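Local coordinates for hydrolase, HAD superfamily, subfamily III A (Legionella pneumophila, PDB 3N1U), which probably hydrolyses 3-deoxy-D-manno-octulosonate 8-phosphate to 3-deoxy-D-manno-octulosonate and inorganic phosphate, a step in lipopolysaccharide biosynthesis, at residues N137-P140 / Q141-E144; I166-Q170 / N171-L175; Q100-K103 / K104-L108. All coordinates share one frame; numbering follows the deposited sequence.

How the contacts relate
The three contacts are local ones, each within a continuous run of residues at a helix end, and none touches another. Contact 3 comes first along the chain, at the C-terminal end of helix 96-106; contact 1 follows, at the start of helix 140-145; contact 2 is the turn between helices 158-169 and 173-181. Contacts 2 and 3 approach to about 10 Å between nearest atoms, whereas the nearest atoms of contact 1 are about 16 Å from contact 2 and about 17 Å from contact 3. Contact 1 borders the metal site: its A138 side chain is about 4 Å from that of D118, a calcium ligand. Contact 2 lies far from the metal-binding residues.

Contact 1. Residues N137-P140 / Q141-E144; sequences NAVP and QVLE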
loop_
_atom_site.group_PDB
_atom_site.type_symbol
_atom_site.label_atom_id
_atom_site.label_comp_id
_atom_site.label_asym_id
_atom_site.label_seq_id
_atom_site.Cartn_x
_atom_site.Cartn_y
_atom_site.Cartn_z
ATOM N N ASN A 137 -4.297 -13.359 -3.530
ATOM C CA ASN A 137 -3.508 -12.732 -4.613
ATOM C C ASN A 137 -2.571 -13.778 -5.286
ATOM O O ASN A 137 -1.622 -13.409 -6.012
ATOM C CB ASN A 137 -2.620 -11.587 -4.011
ATOM C CG ASN A 137 -1.823 -12.066 -2.822
ATOM O OD1 ASN A 137 -2.384 -12.590 -1.907
ATOM N ND2 ASN A 137 -0.476 -11.939 -2.849
ATOM N N ALA A 138 -2.805 -15.064 -5.031
ATOM C CA ALA A 138 -1.957 -16.105 -5.616
ATOM C C ALA A 138 -2.089 -16.143 -7.123
ATOM O O ALA A 138 -3.107 -15.654 -7.685
ATOM C CB ALA A 138 -2.300 -17.512 -5.023
ATOM N N VAL A 139 -1.096 -16.757 -7.792
ATOM C CA VAL A 139 -1.140 -16.865 -9.252
ATOM C C VAL A 139 -2.280 -17.820 -9.647
ATOM O O VAL A 139 -2.729 -18.659 -8.831
ATOM C CB VAL A 139 0.217 -17.299 -9.867
ATOM C CG1 VAL A 139 1.324 -16.271 -9.385
ATOM C CG2 VAL A 139 0.552 -18.785 -9.522
ATOM N N PRO A 140 -2.763 -17.700 -10.882
ATOM C CA PRO A 140 -3.969 -18.468 -11.243
ATOM C C PRO A 140 -3.982 -20.005 -10.975
ATOM O O PRO A 140 -4.998 -20.537 -10.461
ATOM C CB PRO A 140 -4.142 -18.135 -12.737
ATOM C CG PRO A 140 -3.649 -16.653 -12.811
ATOM C CD PRO A 140 -2.393 -16.706 -11.929
ATOM N N GLN A 141 -2.901 -20.716 -11.284
ATOM C CA GLN A 141 -2.849 -22.157 -11.002
ATOM C C GLN A 141 -2.924 -22.497 -9.515
ATOM O O GLN A 141 -3.563 -23.476 -9.113
ATOM C CB GLN A 141 -1.563 -22.737 -11.529
ATOM C CG GLN A 141 -1.624 -23.125 -12.981
ATOM C CD GLN A 141 -0.283 -23.647 -13.457
ATOM O OE1 GLN A 141 0.083 -24.782 -13.170
ATOM N NE2 GLN A 141 0.457 -22.812 -14.201
ATOM N N VAL A 142 -2.258 -21.694 -8.683
ATOM C CA VAL A 142 -2.328 -21.907 -7.265
ATOM C C VAL A 142 -3.755 -21.687 -6.745
ATOM O O VAL A 142 -4.227 -22.475 -5.932
ATOM C CB VAL A 142 -1.317 -20.990 -6.514
ATOM C CG1 VAL A 142 -1.511 -21.108 -4.994
ATOM C CG2 VAL A 142 0.120 -21.380 -6.948
ATOM N N LEU A 143 -4.449 -20.641 -7.206
ATOM C CA LEU A 143 -5.857 -20.453 -6.804
ATOM C C LEU A 143 -6.676 -21.660 -7.278
ATOM O O LEU A 143 -7.538 -22.160 -6.552
ATOM C CB LEU A 143 -6.462 -19.180 -7.391
ATOM C CG LEU A 143 -5.921 -17.835 -6.929
ATOM C CD1 LEU A 143 -6.459 -16.727 -7.862
ATOM C CD2 LEU A 143 -6.353 -17.572 -5.445
ATOM N N GLU A 144 -6.396 -22.118 -8.486
ATOM C CA GLU A 144 -7.152 -23.243 -9.066
ATOM C C GLU A 144 -7.076 -24.565 -8.276
ATOM O O GLU A 144 -8.096 -25.270 -8.131
ATOM C CB GLU A 144 -6.740 -23.449 -10.531
ATOM C CG GLU A 144 -7.547 -24.550 -11.248
ATOM C CD GLU A 144 -6.986 -24.860 -12.632
ATOM O OE1 GLU A 144 -6.244 -24.027 -13.190
ATOM O OE2 GLU A 144 -7.265 -25.959 -13.146
#
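The peptide carbonyls of A138, V139 and P140 are the flat groups here, and L143 and E144 come up to their oxygens. V139 O receives L143 N end-on, at 3.1 Å and with a C=O...N angle of 166°. P140 O takes E144 N at 2.9 Å, the donor tilted 21° from the carbonyl plane, and E144 CB also lies against this oxygen. At A138 the carbonyl oxygen meets carbon instead, with L143 CD1 at 3.5 Å from A138 O. V139 is thus the N-cap of the helix, and its carbonyl begins the helical i to i+4 bonding, while P140, which has no N-H to donate, occupies the first position of the helix.

Beside these backbone bonds V142 forks over the two residues before P140. V142 CG1, trans to the backbone N (chi1 174°), rests 3.7 Å from A138 CB. V142 CG2 meets V139 CG2, also at 3.7 Å, the two valine side chains crossing at a slant. L143 CD2 approaches the same alanine methyl from another direction, more loosely, 4.1 Å from A138 CB.

A138 packs close to the side chain of D118, a ligand of the calcium ion, and the V139 backbone is hydrogen-bonded to D118, so this turn borders the metal site. N137 OD1 binds G154 N, and Q50 of a second subunit bonds to N137 O and packs on V139. V142 sits on L123 and I126 of helix 123-128 and, together with L143, on A134 of strand 131-134, which joins the new helix to the parallel sheet.

Contact 2. Residues I166-Q170 / N171-L175; sequences ILNAQ and NKAEL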
loop_
_atom_site.group_PDB
_atom_site.type_symbol
_atom_site.label_atom_id
_atom_site.label_comp_id
_atom_site.label_asym_id
_atom_site.label_seq_id
_atom_site.Cartn_x
_atom_site.Cartn_y
_atom_site.Cartn_z
ATOM N N ILE A 166 -8.291 -22.859 11.556
ATOM C CA ILE A 166 -7.752 -24.085 12.164
ATOM C C ILE A 166 -8.144 -24.114 13.675
ATOM O O ILE A 166 -8.694 -25.124 14.202
ATOM C CB ILE A 166 -6.228 -24.169 11.950
ATOM C CG1 ILE A 166 -5.875 -24.422 10.450
ATOM C CG2 ILE A 166 -5.567 -25.264 12.865
ATOM C CD1 ILE A 166 -4.388 -24.127 10.139
ATOM N N LEU A 167 -7.917 -22.991 14.357
ATOM C CA LEU A 167 -8.232 -22.955 15.779
ATOM C C LEU A 167 -9.713 -23.167 16.024
ATOM O O LEU A 167 -10.120 -23.919 16.916
ATOM C CB LEU A 167 -7.767 -21.637 16.400
ATOM C CG LEU A 167 -6.227 -21.467 16.481
ATOM C CD1 LEU A 167 -5.954 -20.007 16.830
ATOM C CD2 LEU A 167 -5.690 -22.382 17.565
ATOM N N ASN A 168 -10.525 -22.520 15.212
ATOM C CA ASN A 168 -11.983 -22.689 15.348
ATOM C C ASN A 168 -12.473 -24.104 15.081
ATOM O O ASN A 168 -13.326 -24.627 15.824
ATOM C CB ASN A 168 -12.716 -21.633 14.512
ATOM C CG ASN A 168 -12.761 -20.270 15.250
ATOM O OD1 ASN A 168 -13.023 -20.230 16.466
ATOM N ND2 ASN A 168 -12.501 -19.189 14.539
ATOM N N ALA A 169 -11.931 -24.728 14.036
ATOM C CA ALA A 169 -12.253 -26.129 13.713
ATOM C C ALA A 169 -11.947 -27.108 14.839
ATOM O O ALA A 169 -12.650 -28.098 15.010
ATOM C CB ALA A 169 -11.559 -26.549 12.420
ATOM N N GLN A 170 -10.874 -26.832 15.575
ATOM C CA GLN A 170 -10.398 -27.693 16.609
ATOM C C GLN A 170 -10.865 -27.282 18.008
ATOM O O GLN A 170 -10.464 -27.892 18.987
ATOM C CB GLN A 170 -8.867 -27.708 16.533
ATOM C CG GLN A 170 -8.331 -28.360 15.226
ATOM C CD GLN A 170 -6.802 -28.467 15.242
ATOM O OE1 GLN A 170 -6.186 -28.501 16.312
ATOM N NE2 GLN A 170 -6.195 -28.548 14.068
ATOM N N ASN A 171 -11.701 -26.236 18.065
ATOM C CA ASN A 171 -12.233 -25.695 19.325
ATOM C C ASN A 171 -11.099 -25.277 20.268
ATOM O O ASN A 171 -11.200 -25.475 21.494
ATOM C CB ASN A 171 -13.198 -26.693 20.008
ATOM C CG ASN A 171 -14.440 -26.992 19.171
ATOM O OD1 ASN A 171 -15.063 -26.096 18.617
ATOM N ND2 ASN A 171 -14.808 -28.259 19.097
ATOM N N LYS A 172 -10.036 -24.692 19.695
ATOM C CA LYS A 172 -8.844 -24.267 20.433
ATOM C C LYS A 172 -8.639 -22.747 20.477
ATOM O O LYS A 172 -7.638 -22.275 21.009
ATOM C CB LYS A 172 -7.575 -24.928 19.861
ATOM C CG LYS A 172 -7.439 -26.397 20.223
ATOM C CD LYS A 172 -6.271 -27.086 19.510
ATOM C CE LYS A 172 -6.227 -28.619 19.943
ATOM N NZ LYS A 172 -5.478 -29.329 18.853
ATOM N N ALA A 173 -9.583 -21.992 19.940
ATOM C CA ALA A 173 -9.439 -20.515 19.887
ATOM C C ALA A 173 -9.307 -19.892 21.314
ATOM O O ALA A 173 -8.393 -19.067 21.563
ATOM C CB ALA A 173 -10.579 -19.908 19.125
ATOM N N GLU A 174 -10.206 -20.258 22.216
ATOM C CA GLU A 174 -10.126 -19.801 23.625
ATOM C C GLU A 174 -8.831 -20.252 24.335
ATOM O O GLU A 174 -8.149 -19.411 24.929
ATOM C CB GLU A 174 -11.386 -20.173 24.425
ATOM C CG GLU A 174 -12.481 -19.075 24.428
ATOM C CD GLU A 174 -11.967 -17.652 24.817
ATOM O OE1 GLU A 174 -12.306 -16.655 24.106
ATOM O OE2 GLU A 174 -11.225 -17.519 25.822
ATOM N N LEU A 175 -8.489 -21.543 24.238
ATOM C CA LEU A 175 -7.180 -22.072 24.705
ATOM C C LEU A 175 -5.989 -21.232 24.235
ATOM O O LEU A 175 -5.136 -20.829 25.046
ATOM C CB LEU A 175 -6.950 -23.554 24.279
ATOM C CG LEU A 175 -7.143 -24.716 25.256
ATOM C CD1 LEU A 175 -8.571 -24.794 25.768
ATOM C CD2 LEU A 175 -6.720 -26.047 24.627
HETATM O O HOH W 1 -15.207 -23.518 17.470
#
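Q170 and K172 lean towards one another across the end of helix 158-169, and their side chains meet through a hydrogen bond of 2.8 Å from K172 NZ to Q170 OE1. Both chains run extended beyond CG and lie askew to each other. The lysine sets out with CG on the far side from its own carbonyl carbon (chi1 -74°), which carries its methylenes along the glutamine: K172 CD lies 4.0 Å from Q170 CB before the ammonium reaches the amide oxygen. There the donor is tilted 17° from the carbonyl plane. The rotation of this amide is fixed from its other end, where Q170 NE2 is hydrogen-bonded to A16 O, in the last turn of helix 3-17, and to I19 O, just beyond it.

Between the two side chains the backbone turns through a Schellman motif. N171 has positive phi (57°), K172 N returns to L167 O at 2.9 Å, and N171 N binds N168 O at 3.2 Å from above the carbonyl plane. Beside this pair of bonds is the apolar contact that commonly accompanies the motif: L167 CD2 is 3.9 Å from K172 CB, and the two side chains cross at about a right angle. The aliphatic root of the lysine thus serves as the apolar partner while its charged tip goes to Q170.

A173, the first residue of helix 173-181, brings its methyl carbon CB to 3.6 Å from N168 OD1 and, more loosely, to 4.3 Å from L167 CB. N171 is modelled in two conformers; in one, a water donates to both N171 OD1 and N168 O, a bridge that is correspondingly less certain. In the surrounding fold, L167 packs against L57 and L58 of helix 49-60, and A169 against L13 and A16 of helix 3-17.

Contact 3. Residues Q100-K103 / K104-L108; sequences QHLK and KTLGL
H101 and T105 stand one helical turn apart with their side chains set aslant, and the threonine hydroxyl comes close to both the imidazole and the carbonyl of H101. T105 OG1 donates to H101 O at 2.7 Å, while H101 CE1 is 3.4 Å from the same OG1. The hydroxyl is placed there by a chi1 of -54°, which sets it beside its own backbone N, facing back up the helix. H101 O also accepts from T105 N at 3.0 Å, and the two donors arrive from opposite faces of the carbonyl plane, so one oxygen is gripped twice. The ring itself is held by Y89, whose OH is hydrogen-bonded to H101 ND1 and whose ring meets the imidazole with the planes about 70° apart.

These residues form the last turns of helix 96-106, which links strand 87-89 to strand 113-117 in a beta-alpha-beta crossover of the HAD Rossmann-like core. The helix ends at L106; G107 follows with positive phi, and G107 N still bonds to K103 O at 2.8 Å.

On the sheet side L102 and L106 lie at an angle to each other and touch through their CD1 methyls at 4.0 Å. Both leucines press on H87 and F113; L102 also reaches I23, and L106 reaches C21. K103 leaves the helix with CG trans to its backbone N (chi1 178°) and runs past the carbonyl of L108, K103 CG lying 3.5 Å from L108 O; its NZ makes a long, weak ion pair with D110. The K104 chain passes the carbonyl of Q100, with K104 CG 3.5 Å from Q100 O.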
loop_
_atom_site.group_PDB
_atom_site.type_symbol
_atom_site.label_atom_id
_atom_site.label_comp_id
_atom_site.label_asym_id
_atom_site.label_seq_id
_atom_site.Cartn_x
_atom_site.Cartn_y
_atom_site.Cartn_z
ATOM N N GLN A 100 9.898 -32.705 2.912
ATOM C CA GLN A 100 10.122 -34.092 3.334
ATOM C C GLN A 100 10.989 -34.131 4.599
ATOM O O GLN A 100 10.784 -34.975 5.478
ATOM C CB GLN A 100 10.714 -34.950 2.171
ATOM C CG GLN A 100 10.813 -36.474 2.483
ATOM C CD GLN A 100 9.482 -37.147 2.870
ATOM O OE1 GLN A 100 8.397 -36.808 2.351
ATOM N NE2 GLN A 100 9.569 -38.107 3.786
ATOM N N HIS A 101 11.934 -33.197 4.698
ATOM C CA HIS A 101 12.784 -33.087 5.874
ATOM C C HIS A 101 11.970 -32.673 7.094
ATOM O O HIS A 101 12.142 -33.238 8.194
ATOM C CB HIS A 101 13.898 -32.060 5.649
ATOM C CG HIS A 101 14.827 -31.929 6.818
ATOM N ND1 HIS A 101 14.524 -31.160 7.917
ATOM C CD2 HIS A 101 16.034 -32.492 7.074
ATOM C CE1 HIS A 101 15.505 -31.241 8.798
ATOM N NE2 HIS A 101 16.426 -32.058 8.320
ATOM N N LEU A 102 11.083 -31.691 6.903
ATOM C CA LEU A 102 10.199 -31.251 7.997
ATOM C C LEU A 102 9.290 -32.404 8.445
ATOM O O LEU A 102 9.052 -32.616 9.634
ATOM C CB LEU A 102 9.356 -30.074 7.540
ATOM C CG LEU A 102 8.396 -29.514 8.592
ATOM C CD1 LEU A 102 9.087 -28.959 9.844
ATOM C CD2 LEU A 102 7.455 -28.469 7.950
ATOM N N LYS A 103 8.791 -33.163 7.470
ATOM C CA LYS A 103 7.919 -34.278 7.773
ATOM C C LYS A 103 8.656 -35.310 8.638
ATOM O O LYS A 103 8.094 -35.831 9.611
ATOM C CB LYS A 103 7.395 -34.870 6.469
ATOM C CG LYS A 103 6.493 -36.091 6.604
ATOM C CD LYS A 103 6.021 -36.394 5.186
ATOM C CE LYS A 103 4.682 -37.055 5.167
ATOM N NZ LYS A 103 4.833 -38.482 5.041
ATOM N N LYS A 104 9.910 -35.610 8.282
ATOM C CA LYS A 104 10.718 -36.556 9.055
ATOM C C LYS A 104 10.936 -36.025 10.469
ATOM O O LYS A 104 10.854 -36.776 11.439
ATOM C CB LYS A 104 12.072 -36.837 8.390
ATOM C CG LYS A 104 11.986 -37.738 7.196
ATOM C CD LYS A 104 13.387 -38.035 6.654
ATOM C CE LYS A 104 13.370 -39.092 5.550
ATOM N NZ LYS A 104 12.572 -38.620 4.367
ATOM N N THR A 105 11.228 -34.727 10.578
ATOM C CA THR A 105 11.533 -34.108 11.860
ATOM C C THR A 105 10.335 -34.186 12.801
ATOM O O THR A 105 10.483 -34.508 13.985
ATOM C CB THR A 105 11.933 -32.617 11.646
ATOM O OG1 THR A 105 13.007 -32.547 10.679
ATOM C CG2 THR A 105 12.304 -31.929 12.993
ATOM N N LEU A 106 9.144 -33.924 12.269
ATOM C CA LEU A 106 7.947 -33.869 13.103
ATOM C C LEU A 106 7.240 -35.215 13.277
ATOM O O LEU A 106 6.495 -35.373 14.223
ATOM C CB LEU A 106 6.955 -32.817 12.570
ATOM C CG LEU A 106 7.423 -31.356 12.616
ATOM C CD1 LEU A 106 6.245 -30.408 12.294
ATOM C CD2 LEU A 106 7.981 -31.038 13.998
ATOM N N GLY A 107 7.415 -36.148 12.338
ATOM C CA GLY A 107 6.766 -37.494 12.467
ATOM C C GLY A 107 5.275 -37.459 12.092
ATOM O O GLY A 107 4.499 -38.330 12.478
ATOM N N LEU A 108 4.889 -36.480 11.286
ATOM C CA LEU A 108 3.478 -36.274 10.944
ATOM C C LEU A 108 3.044 -36.896 9.617
ATOM O O LEU A 108 3.855 -37.053 8.697
ATOM C CB LEU A 108 3.126 -34.768 10.921
ATOM C CG LEU A 108 3.239 -33.936 12.206
ATOM C CD1 LEU A 108 2.802 -32.430 11.931
ATOM C CD2 LEU A 108 2.393 -34.540 13.297
#